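Local coordinates for uncharacterized protein (Streptococcus pneumoniae, PDB 3LFT) that binds L-tryptophan in the cleft between its two lobes and probably serves as the substrate-binding component of an ABC transporter for this or a related ligand, at residues Leu18-Ile23 with Gln236-Val241; Asp64-Ala70 with Leu84-Ala90; Thr111-His116 with Thr259-Ser265. One frame throughout, in Å; residues are numbered along the deposited sequence. Where two conformers were deposited one is given.

Contact 1 of 3, residues Leu18-Ile23 with Gln236-Val241. With TRP (tryptophan), chain C.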
loop_
_atom_site.group_PDB
_atom_site.type_symbol
_atom_site.label_atom_id
_atom_site.label_comp_id
_atom_site.label_asym_id
_atom_site.label_seq_id
_atom_site.Cartn_x
_atom_site.Cartn_y
_atom_site.Cartn_z
ATOM N N LEU A 18 8.500 6.326 -2.936
ATOM C CA LEU A 18 8.412 7.402 -1.950
ATOM C C LEU A 18 8.603 6.879 -0.517
ATOM O O LEU A 18 9.273 7.538 0.298
ATOM C CB LEU A 18 7.101 8.177 -2.113
ATOM C CG LEU A 18 6.909 9.430 -1.265
ATOM C CD1 LEU A 18 8.079 10.423 -1.322
ATOM C CD2 LEU A 18 5.616 10.104 -1.708
ATOM N N ILE A 19 8.059 5.702 -0.218
ATOM C CA ILE A 19 8.346 5.052 1.054
ATOM C C ILE A 19 9.854 4.833 1.222
ATOM O O ILE A 19 10.411 5.139 2.288
ATOM C CB ILE A 19 7.557 3.739 1.192
ATOM C CG1 ILE A 19 6.063 4.070 1.288
ATOM C CG2 ILE A 19 8.038 2.931 2.407
ATOM C CD1 ILE A 19 5.201 2.840 1.122
ATOM N N TYR A 20 10.525 4.336 0.183
ATOM C CA TYR A 20 11.955 4.119 0.293
ATOM C C TYR A 20 12.713 5.438 0.517
ATOM O O TYR A 20 13.658 5.485 1.316
ATOM C CB TYR A 20 12.510 3.318 -0.901
ATOM C CG TYR A 20 13.993 3.006 -0.786
ATOM C CD1 TYR A 20 14.868 3.303 -1.833
ATOM C CD2 TYR A 20 14.512 2.446 0.377
ATOM C CE1 TYR A 20 16.232 3.009 -1.721
ATOM C CE2 TYR A 20 15.871 2.174 0.497
ATOM C CZ TYR A 20 16.704 2.458 -0.544
ATOM O OH TYR A 20 18.050 2.174 -0.413
ATOM N N LYS A 21 12.310 6.508 -0.169
ATOM C CA LYS A 21 12.896 7.828 0.061
ATOM C C LYS A 21 12.729 8.201 1.534
ATOM O O LYS A 21 13.673 8.673 2.186
ATOM C CB LYS A 21 12.245 8.872 -0.857
ATOM C CG LYS A 21 12.339 10.324 -0.379
ATOM C CD LYS A 21 13.689 10.958 -0.670
ATOM C CE LYS A 21 13.716 12.390 -0.161
ATOM N NZ LYS A 21 12.336 12.942 0.002
ATOM N N GLY A 22 11.519 7.988 2.067
ATOM C CA GLY A 22 11.241 8.235 3.492
ATOM C C GLY A 22 12.127 7.423 4.422
ATOM O O GLY A 22 12.631 7.946 5.413
ATOM N N ILE A 23 12.348 6.148 4.094
ATOM C CA ILE A 23 13.259 5.314 4.884
ATOM C C ILE A 23 14.640 5.956 4.959
ATOM O O ILE A 23 15.219 6.086 6.047
ATOM C CB ILE A 23 13.338 3.872 4.315
ATOM C CG1 ILE A 23 12.026 3.117 4.569
ATOM C CG2 ILE A 23 14.570 3.110 4.896
ATOM C CD1 ILE A 23 11.900 1.815 3.783
ATOM N N GLN A 236 2.668 8.660 2.247
ATOM C CA GLN A 236 3.672 7.645 1.954
ATOM C C GLN A 236 5.029 8.004 2.508
ATOM O O GLN A 236 5.746 7.152 3.043
ATOM C CB GLN A 236 3.767 7.407 0.459
ATOM C CG GLN A 236 2.427 7.001 -0.181
ATOM C CD GLN A 236 1.917 5.690 0.373
ATOM O OE1 GLN A 236 2.462 4.633 0.031
ATOM N NE2 GLN A 236 0.890 5.729 1.210
ATOM N N HIS A 237 5.401 9.276 2.384
ATOM C CA HIS A 237 6.676 9.688 2.959
ATOM C C HIS A 237 6.711 9.491 4.484
ATOM O O HIS A 237 7.719 9.030 5.036
ATOM C CB HIS A 237 7.034 11.106 2.524
ATOM C CG HIS A 237 8.337 11.581 3.075
ATOM N ND1 HIS A 237 9.555 11.229 2.532
ATOM C CD2 HIS A 237 8.610 12.353 4.147
ATOM C CE1 HIS A 237 10.526 11.785 3.240
ATOM N NE2 HIS A 237 9.977 12.468 4.226
ATOM N N ASP A 238 5.605 9.813 5.165
ATOM C CA ASP A 238 5.497 9.551 6.621
ATOM C C ASP A 238 5.698 8.073 6.972
ATOM O O ASP A 238 6.350 7.744 7.970
ATOM C CB ASP A 238 4.157 10.047 7.187
ATOM C CG ASP A 238 4.061 11.563 7.294
ATOM O OD1 ASP A 238 5.089 12.263 7.232
ATOM O OD2 ASP A 238 2.919 12.044 7.456
ATOM N N LEU A 239 5.126 7.189 6.165
ATOM C CA LEU A 239 5.322 5.746 6.370
ATOM C C LEU A 239 6.783 5.380 6.289
ATOM O O LEU A 239 7.302 4.605 7.112
ATOM C CB LEU A 239 4.536 4.914 5.357
ATOM C CG LEU A 239 3.009 4.976 5.471
ATOM C CD1 LEU A 239 2.390 4.358 4.228
ATOM C CD2 LEU A 239 2.534 4.289 6.752
ATOM N N GLY A 240 7.474 5.944 5.303
ATOM C CA GLY A 240 8.889 5.610 5.141
ATOM C C GLY A 240 9.738 6.166 6.271
ATOM O O GLY A 240 10.612 5.470 6.798
ATOM N N VAL A 241 9.511 7.421 6.660
ATOM C CA VAL A 241 10.286 7.987 7.777
ATOM C C VAL A 241 10.083 7.177 9.049
ATOM O O VAL A 241 11.045 6.864 9.762
ATOM C CB VAL A 241 9.925 9.472 8.018
ATOM C CG1 VAL A 241 10.627 10.031 9.260
ATOM C CG2 VAL A 241 10.309 10.295 6.800
HETATM N N TRP C . 0.566 -1.524 2.065
HETATM C CA TRP C . 0.885 -2.313 0.839
HETATM C C TRP C . 1.122 -3.743 1.200
HETATM O O TRP C . 1.752 -4.481 0.437
HETATM C CB TRP C . 2.100 -1.697 0.126
HETATM C CG TRP C . 1.827 -0.279 -0.308
HETATM C CD1 TRP C . 2.226 0.899 0.324
HETATM C CD2 TRP C . 1.045 0.131 -1.480
HETATM N NE1 TRP C . 1.755 1.982 -0.380
HETATM C CE2 TRP C . 1.041 1.596 -1.438
HETATM C CE3 TRP C . 0.379 -0.579 -2.451
HETATM C CZ2 TRP C . 0.358 2.274 -2.432
HETATM C CZ3 TRP C . -0.303 0.134 -3.432
HETATM C CH2 TRP C . -0.298 1.543 -3.411
HETATM O OXT TRP C . 0.680 -4.178 2.273
#

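Contact 2 of 3, residues Asp64-Ala70 with Leu84-Ala90. With TRP (tryptophan), chain C.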
loop_
_atom_site.group_PDB
_atom_site.type_symbol
_atom_site.label_atom_id
_atom_site.label_comp_id
_atom_site.label_asym_id
_atom_site.label_seq_id
_atom_site.Cartn_x
_atom_site.Cartn_y
_atom_site.Cartn_z
ATOM N N ASP A 64 22.644 -6.642 9.406
ATOM C CA ASP A 64 22.169 -6.574 10.793
ATOM C C ASP A 64 20.664 -6.812 10.870
ATOM O O ASP A 64 20.141 -7.267 11.889
ATOM C CB ASP A 64 22.433 -5.193 11.385
ATOM C CG ASP A 64 23.894 -4.869 11.504
ATOM O OD1 ASP A 64 24.696 -5.769 11.819
ATOM O OD2 ASP A 64 24.220 -3.682 11.322
ATOM N N LEU A 65 19.957 -6.412 9.813
ATOM C CA LEU A 65 18.509 -6.616 9.690
ATOM C C LEU A 65 18.149 -6.457 8.227
ATOM O O LEU A 65 18.960 -5.975 7.423
ATOM C CB LEU A 65 17.691 -5.641 10.567
ATOM C CG LEU A 65 17.882 -4.127 10.375
ATOM C CD1 LEU A 65 17.154 -3.584 9.134
ATOM C CD2 LEU A 65 17.393 -3.399 11.623
ATOM N N VAL A 66 16.930 -6.868 7.875
ATOM C CA VAL A 66 16.413 -6.661 6.537
ATOM C C VAL A 66 15.071 -5.937 6.611
ATOM O O VAL A 66 14.371 -5.992 7.639
ATOM C CB VAL A 66 16.295 -8.002 5.751
ATOM C CG1 VAL A 66 17.675 -8.592 5.475
ATOM C CG2 VAL A 66 15.464 -8.995 6.528
ATOM N N VAL A 67 14.719 -5.288 5.506
ATOM C CA VAL A 67 13.528 -4.445 5.407
ATOM C C VAL A 67 12.747 -4.869 4.189
ATOM O O VAL A 67 13.327 -4.948 3.103
ATOM C CB VAL A 67 13.917 -2.944 5.239
ATOM C CG1 VAL A 67 12.667 -2.058 5.236
ATOM C CG2 VAL A 67 14.878 -2.498 6.354
ATOM N N GLY A 68 11.462 -5.152 4.359
ATOM C CA GLY A 68 10.609 -5.508 3.233
ATOM C C GLY A 68 9.593 -4.423 2.970
ATOM O O GLY A 68 8.742 -4.137 3.823
ATOM N N ILE A 69 9.694 -3.806 1.795
ATOM C CA ILE A 69 8.736 -2.767 1.378
ATOM C C ILE A 69 7.618 -3.438 0.602
ATOM O O ILE A 69 7.852 -3.978 -0.484
ATOM C CB ILE A 69 9.398 -1.645 0.514
ATOM C CG1 ILE A 69 10.669 -1.114 1.190
ATOM C CG2 ILE A 69 8.371 -0.521 0.287
ATOM C CD1 ILE A 69 11.410 -0.014 0.392
ATOM N N ALA A 70 6.429 -3.412 1.221
ATOM C CA ALA A 70 5.180 -4.062 0.774
ATOM C C ALA A 70 5.112 -5.503 1.267
ATOM O O ALA A 70 6.137 -6.160 1.505
ATOM C CB ALA A 70 4.958 -3.961 -0.765
ATOM N N LEU A 84 16.911 -13.326 12.108
ATOM C CA LEU A 84 17.387 -11.990 11.764
ATOM C C LEU A 84 16.196 -11.015 11.818
ATOM O O LEU A 84 15.135 -11.346 11.305
ATOM C CB LEU A 84 17.993 -12.011 10.356
ATOM C CG LEU A 84 18.668 -10.724 9.899
ATOM C CD1 LEU A 84 19.950 -10.481 10.671
ATOM C CD2 LEU A 84 18.932 -10.781 8.397
ATOM N N PRO A 85 16.370 -9.804 12.394
ATOM C CA PRO A 85 15.225 -8.874 12.374
ATOM C C PRO A 85 14.738 -8.521 10.970
ATOM O O PRO A 85 15.541 -8.224 10.069
ATOM C CB PRO A 85 15.772 -7.629 13.069
ATOM C CG PRO A 85 16.862 -8.136 13.966
ATOM C CD PRO A 85 17.496 -9.264 13.181
ATOM N N VAL A 86 13.421 -8.555 10.803
ATOM C CA VAL A 86 12.748 -8.183 9.574
ATOM C C VAL A 86 11.838 -6.993 9.888
ATOM O O VAL A 86 10.975 -7.071 10.756
ATOM C CB VAL A 86 11.913 -9.345 9.036
ATOM C CG1 VAL A 86 11.112 -8.916 7.793
ATOM C CG2 VAL A 86 12.809 -10.561 8.721
ATOM N N ILE A 87 12.061 -5.892 9.182
ATOM C CA ILE A 87 11.270 -4.691 9.401
ATOM C C ILE A 87 10.292 -4.517 8.245
ATOM O O ILE A 87 10.705 -4.409 7.083
ATOM C CB ILE A 87 12.169 -3.433 9.513
ATOM C CG1 ILE A 87 13.306 -3.628 10.525
ATOM C CG2 ILE A 87 11.326 -2.209 9.869
ATOM C CD1 ILE A 87 12.919 -4.096 11.934
HETATM N N MSE A 88 9.003 -4.501 8.570
HETATM C CA MSE A 88 7.957 -4.247 7.606
HETATM C C MSE A 88 7.883 -2.760 7.272
HETATM O O MSE A 88 7.795 -1.923 8.179
HETATM C CB MSE A 88 6.603 -4.636 8.198
HETATM C CG MSE A 88 6.478 -6.104 8.639
HETATM SE SE MSE A 88 4.732 -6.509 9.418
HETATM C CE MSE A 88 4.710 -5.246 10.887
ATOM N N ALA A 89 7.931 -2.440 5.971
ATOM C CA ALA A 89 7.693 -1.061 5.532
ATOM C C ALA A 89 6.377 -1.001 4.764
ATOM O O ALA A 89 6.324 -1.339 3.558
ATOM C CB ALA A 89 8.834 -0.586 4.668
ATOM N N ALA A 90 5.333 -0.567 5.471
ATOM C CA ALA A 90 3.988 -0.405 4.909
ATOM C C ALA A 90 3.335 -1.733 4.526
ATOM O O ALA A 90 3.054 -2.011 3.355
ATOM C CB ALA A 90 3.989 0.593 3.733
HETATM N N TRP C . 0.566 -1.524 2.065
HETATM C CA TRP C . 0.885 -2.313 0.839
HETATM C C TRP C . 1.122 -3.743 1.200
HETATM O O TRP C . 1.752 -4.481 0.437
HETATM C CB TRP C . 2.100 -1.697 0.126
HETATM C CG TRP C . 1.827 -0.279 -0.308
HETATM C CD1 TRP C . 2.226 0.899 0.324
HETATM C CD2 TRP C . 1.045 0.131 -1.480
HETATM N NE1 TRP C . 1.755 1.982 -0.380
HETATM C CE2 TRP C . 1.041 1.596 -1.438
HETATM C CE3 TRP C . 0.379 -0.579 -2.451
HETATM C CZ2 TRP C . 0.358 2.274 -2.432
HETATM C CZ3 TRP C . -0.303 0.134 -3.432
HETATM C CH2 TRP C . -0.298 1.543 -3.411
HETATM O OXT TRP C . 0.680 -4.178 2.273
#

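Contact 3 of 3, residues Thr111-His116 with Thr259-Ser265. With TRP (tryptophan), chain C.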
loop_
_atom_site.group_PDB
_atom_site.type_symbol
_atom_site.label_atom_id
_atom_site.label_comp_id
_atom_site.label_asym_id
_atom_site.label_seq_id
_atom_site.Cartn_x
_atom_site.Cartn_y
_atom_site.Cartn_z
ATOM N N THR A 111 8.828 -6.860 13.003
ATOM C CA THR A 111 8.018 -5.715 13.464
ATOM C C THR A 111 8.003 -4.684 12.348
ATOM O O THR A 111 8.539 -4.958 11.275
ATOM C CB THR A 111 8.541 -5.158 14.806
ATOM O OG1 THR A 111 7.602 -4.180 15.264
ATOM C CG2 THR A 111 9.900 -4.525 14.674
ATOM N N GLY A 112 7.394 -3.525 12.587
ATOM C CA GLY A 112 7.498 -2.434 11.597
ATOM C C GLY A 112 6.267 -1.574 11.506
ATOM O O GLY A 112 5.558 -1.390 12.490
ATOM N N VAL A 113 6.020 -1.077 10.287
ATOM C CA VAL A 113 5.014 -0.042 10.022
ATOM C C VAL A 113 3.915 -0.591 9.123
ATOM O O VAL A 113 4.196 -1.248 8.115
ATOM C CB VAL A 113 5.707 1.178 9.336
ATOM C CG1 VAL A 113 4.660 2.158 8.789
ATOM C CG2 VAL A 113 6.635 1.873 10.331
ATOM N N SER A 114 2.673 -0.281 9.507
ATOM C CA SER A 114 1.493 -0.795 8.823
ATOM C C SER A 114 0.589 0.340 8.371
ATOM O O SER A 114 0.306 1.256 9.167
ATOM C CB SER A 114 0.717 -1.699 9.790
ATOM O OG SER A 114 -0.561 -2.048 9.272
ATOM N N ASP A 115 0.169 0.304 7.096
ATOM C CA ASP A 115 -0.768 1.281 6.530
ATOM C C ASP A 115 -2.151 0.654 6.373
ATOM O O ASP A 115 -2.446 -0.043 5.388
ATOM C CB ASP A 115 -0.222 1.827 5.188
ATOM C CG ASP A 115 0.184 0.747 4.186
ATOM O OD1 ASP A 115 0.684 -0.325 4.590
ATOM O OD2 ASP A 115 0.082 1.024 2.949
ATOM N N HIS A 116 -3.004 0.875 7.374
ATOM C CA HIS A 116 -4.377 0.388 7.365
ATOM C C HIS A 116 -5.235 1.221 6.410
ATOM O O HIS A 116 -5.228 2.453 6.465
ATOM C CB HIS A 116 -4.943 0.479 8.789
ATOM C CG HIS A 116 -6.368 0.037 8.890
ATOM N ND1 HIS A 116 -7.427 0.919 8.940
ATOM C CD2 HIS A 116 -6.907 -1.203 8.915
ATOM C CE1 HIS A 116 -8.560 0.236 8.991
ATOM N NE2 HIS A 116 -8.271 -1.048 8.976
ATOM N N THR A 259 8.466 -5.251 20.088
ATOM C CA THR A 259 8.349 -3.888 19.554
ATOM C C THR A 259 6.992 -3.704 18.870
ATOM O O THR A 259 6.716 -4.354 17.860
ATOM C CB THR A 259 9.488 -3.602 18.548
ATOM O OG1 THR A 259 10.752 -3.732 19.207
ATOM C CG2 THR A 259 9.362 -2.204 17.993
ATOM N N PRO A 260 6.108 -2.876 19.449
ATOM C CA PRO A 260 4.790 -2.721 18.839
ATOM C C PRO A 260 4.848 -2.279 17.381
ATOM O O PRO A 260 5.698 -1.496 16.965
ATOM C CB PRO A 260 4.125 -1.638 19.704
ATOM C CG PRO A 260 4.801 -1.787 21.016
ATOM C CD PRO A 260 6.228 -2.118 20.712
ATOM N N VAL A 261 3.922 -2.790 16.600
ATOM C CA VAL A 261 3.732 -2.328 15.235
ATOM C C VAL A 261 3.207 -0.881 15.273
ATOM O O VAL A 261 2.375 -0.534 16.129
ATOM C CB VAL A 261 2.721 -3.244 14.525
ATOM C CG1 VAL A 261 2.418 -2.747 13.114
ATOM C CG2 VAL A 261 3.289 -4.674 14.437
ATOM N N ASN A 262 3.742 -0.052 14.374
ATOM C CA ASN A 262 3.274 1.312 14.210
ATOM C C ASN A 262 2.225 1.323 13.099
ATOM O O ASN A 262 2.559 1.184 11.927
ATOM C CB ASN A 262 4.480 2.201 13.839
ATOM C CG ASN A 262 4.108 3.652 13.678
ATOM O OD1 ASN A 262 2.940 3.969 13.473
ATOM N ND2 ASN A 262 5.102 4.551 13.703
ATOM N N VAL A 263 0.965 1.505 13.492
ATOM C CA VAL A 263 -0.162 1.498 12.549
ATOM C C VAL A 263 -0.602 2.928 12.223
ATOM O O VAL A 263 -0.893 3.724 13.130
ATOM C CB VAL A 263 -1.380 0.699 13.104
ATOM C CG1 VAL A 263 -2.519 0.656 12.070
ATOM C CG2 VAL A 263 -0.954 -0.732 13.453
ATOM N N PHE A 264 -0.670 3.228 10.930
ATOM C CA PHE A 264 -1.298 4.462 10.426
ATOM C C PHE A 264 -2.670 4.096 9.894
ATOM O O PHE A 264 -2.797 3.123 9.129
ATOM C CB PHE A 264 -0.478 5.046 9.268
ATOM C CG PHE A 264 0.816 5.697 9.678
ATOM C CD1 PHE A 264 0.996 7.065 9.471
ATOM C CD2 PHE A 264 1.876 4.958 10.205
ATOM C CE1 PHE A 264 2.184 7.706 9.838
ATOM C CE2 PHE A 264 3.083 5.589 10.567
ATOM C CZ PHE A 264 3.241 6.942 10.372
ATOM N N SER A 265 -3.698 4.844 10.273
ATOM C CA SER A 265 -5.037 4.454 9.838
ATOM C C SER A 265 -5.951 5.574 9.429
ATOM O O SER A 265 -7.091 5.341 8.993
ATOM C CB SER A 265 -5.729 3.613 10.912
ATOM O OG SER A 265 -5.872 4.334 12.127
HETATM N N TRP C . 0.566 -1.524 2.065
HETATM C CA TRP C . 0.885 -2.313 0.839
HETATM C C TRP C . 1.122 -3.743 1.200
HETATM O O TRP C . 1.752 -4.481 0.437
HETATM C CB TRP C . 2.100 -1.697 0.126
HETATM C CG TRP C . 1.827 -0.279 -0.308
HETATM C CD1 TRP C . 2.226 0.899 0.324
HETATM C CD2 TRP C . 1.045 0.131 -1.480
HETATM N NE1 TRP C . 1.755 1.982 -0.380
HETATM C CE2 TRP C . 1.041 1.596 -1.438
HETATM C CE3 TRP C . 0.379 -0.579 -2.451
HETATM C CZ2 TRP C . 0.358 2.274 -2.432
HETATM C CZ3 TRP C . -0.303 0.134 -3.432
HETATM C CH2 TRP C . -0.298 1.543 -3.411
HETATM O OXT TRP C . 0.680 -4.178 2.273
#

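Contact 1 of 3, residues Leu18-Ile23 with Gln236-Val241
H237, I19 and G240 lose the most surface where helix 18-23 crosses helix 236-241, and between them they explain the contact. G240 sits at the crossing opposite G22, CA to CA 3.9 Å. With only hydrogen at these two positions the axes can close to 6.5 Å at 42°; a CB on either glycine would collide with the opposite backbone. Main chain therefore lies on main chain, and three CA-H...O contacts result: G240 CA to I19 O, V241 CA to G22 O and I23 CA to G240 O, each 3.3 Å. H237 flanks the crossing on its outer side, its CB 4.0 Å from L18 CD1 and its ring beside G22 and the end of K21, whose charge is paired with D25. On the inner side I19, a branched, wholly apolar residue that fills a buried gap, puts CD1 3.5 Å from Q236 OE1 and 3.6 Å from CD1 of the bound tryptophan. Q236 supplies the polar partner: its OE1 accepts a hydrogen bond from the indole NE1 of the ligand at 2.8 Å, while its NE2 is held by I234 O. Close glycine-mediated helix packing with CA-H...O contacts thus forms one wall of the tryptophan pocket in this periplasmic-binding-protein-like fold.

Contact 2 of 3, residues Asp64-Ala70 with Leu84-Ala90
Both segments finish at the ligand with a residue of positive phi: A70 (phi 87°), the N-cap residue of helix 71-80, and A90 (phi 67°). Neither conformation is usual for alanine, but the short methyl suits the crowded site. A90 O accepts a hydrogen bond from the tryptophan N at 2.8 Å, and A70 CB lies 3.5 Å from the ligand O. Behind these ends the strands run parallel, their axes 4.6 Å apart at closest approach, joined by a regular ladder: V66 N to P85 O 2.9 Å, I87 N to V66 O 2.8 Å, G68 N to I87 O 2.9 Å, A89 N to G68 O 2.9 Å and A70 N to A89 O 3.1 Å. P85 has no amide hydrogen to give, but its carbonyl can still open the ladder. Branched V66, V67, I69 and I87 suit extended backbone and fill the layers above and below the sheet. V67, I69, I87 and A89 share one face, covered by helices 14-29 and 236-251; the small A89 lets V67 CG1 and I69 CG1 approach its CB to 4.1 and 4.0 Å. On the other face V66 meets V86, CG2 to CG2 3.8 Å, and L84, CG1 to CD2 3.9 Å. Strand 65-69, helix 71-80 and strand 86-89 make a classic beta-alpha-beta unit, its binding site lying at the C-terminal ends of the parallel strands.

Contact 3 of 3, residues Thr111-His116 with Thr259-Ser265
T111 begins the contact with its side chain: its hydroxyl OG1 donates a hydrogen bond to T259 O at 2.7 Å, so a polar group is satisfied in a buried place before the strand ladder starts. G112 follows with phi 146° and psi -148°, a backbone shape in which a CB would jam against the preceding carbonyl, and its O receives N262 N at 2.9 Å. V113, branched and apolar, turns to the same face as N262 and F264; its CG1 lies 4.2 Å from F264 CE2. S114 makes two main-chain bonds, S114 N to N262 O and F264 N to S114 O, both 2.8 Å. Its small side chain fits beside V261 and V263, with S114 CB 3.9 Å from V261 CG1, while its hydroxyl pairs with I91 O. D115 pairs with F264 in register but sends its carboxylate to the ligand: D115 OD2 accepts a hydrogen bond from the tryptophan N at 2.7 Å, an acidic partner well matched to an amino group. H116 closes the ladder, its N 2.9 Å from F264 O, its CB 4.1 Å from V263 CG1, and its NE2 reaching E153. Strand 262-264 thereby forms the edge of the six-stranded parallel sheet. Strand 110-115 lies between it and strand 86-89, and helix 236-251 packs against V113 and F264 through L239.

Overall arrangement
All three contacts belong to one lobe and converge on the bound tryptophan, their centres 12 to 13 Å apart. Contacts 2 and 3 share the six-stranded parallel sheet: strands 86-89 and 110-115 are neighbours, with M88 N 2.8 Å from T111 O and M88 O 2.9 Å from V113 N. The helix pair of contact 1 covers one face of that sheet. I23 CD1 packs on I69 CD1 at 3.9 Å, and L239 CD2 reaches both F264 CD2 and V113 CG1 at 3.6 Å. Contacts 2 and 3 together hold the ligand's amino group, while contact 1 receives its indole nitrogen; T71, T92 and N196 add further hydrogen bonds.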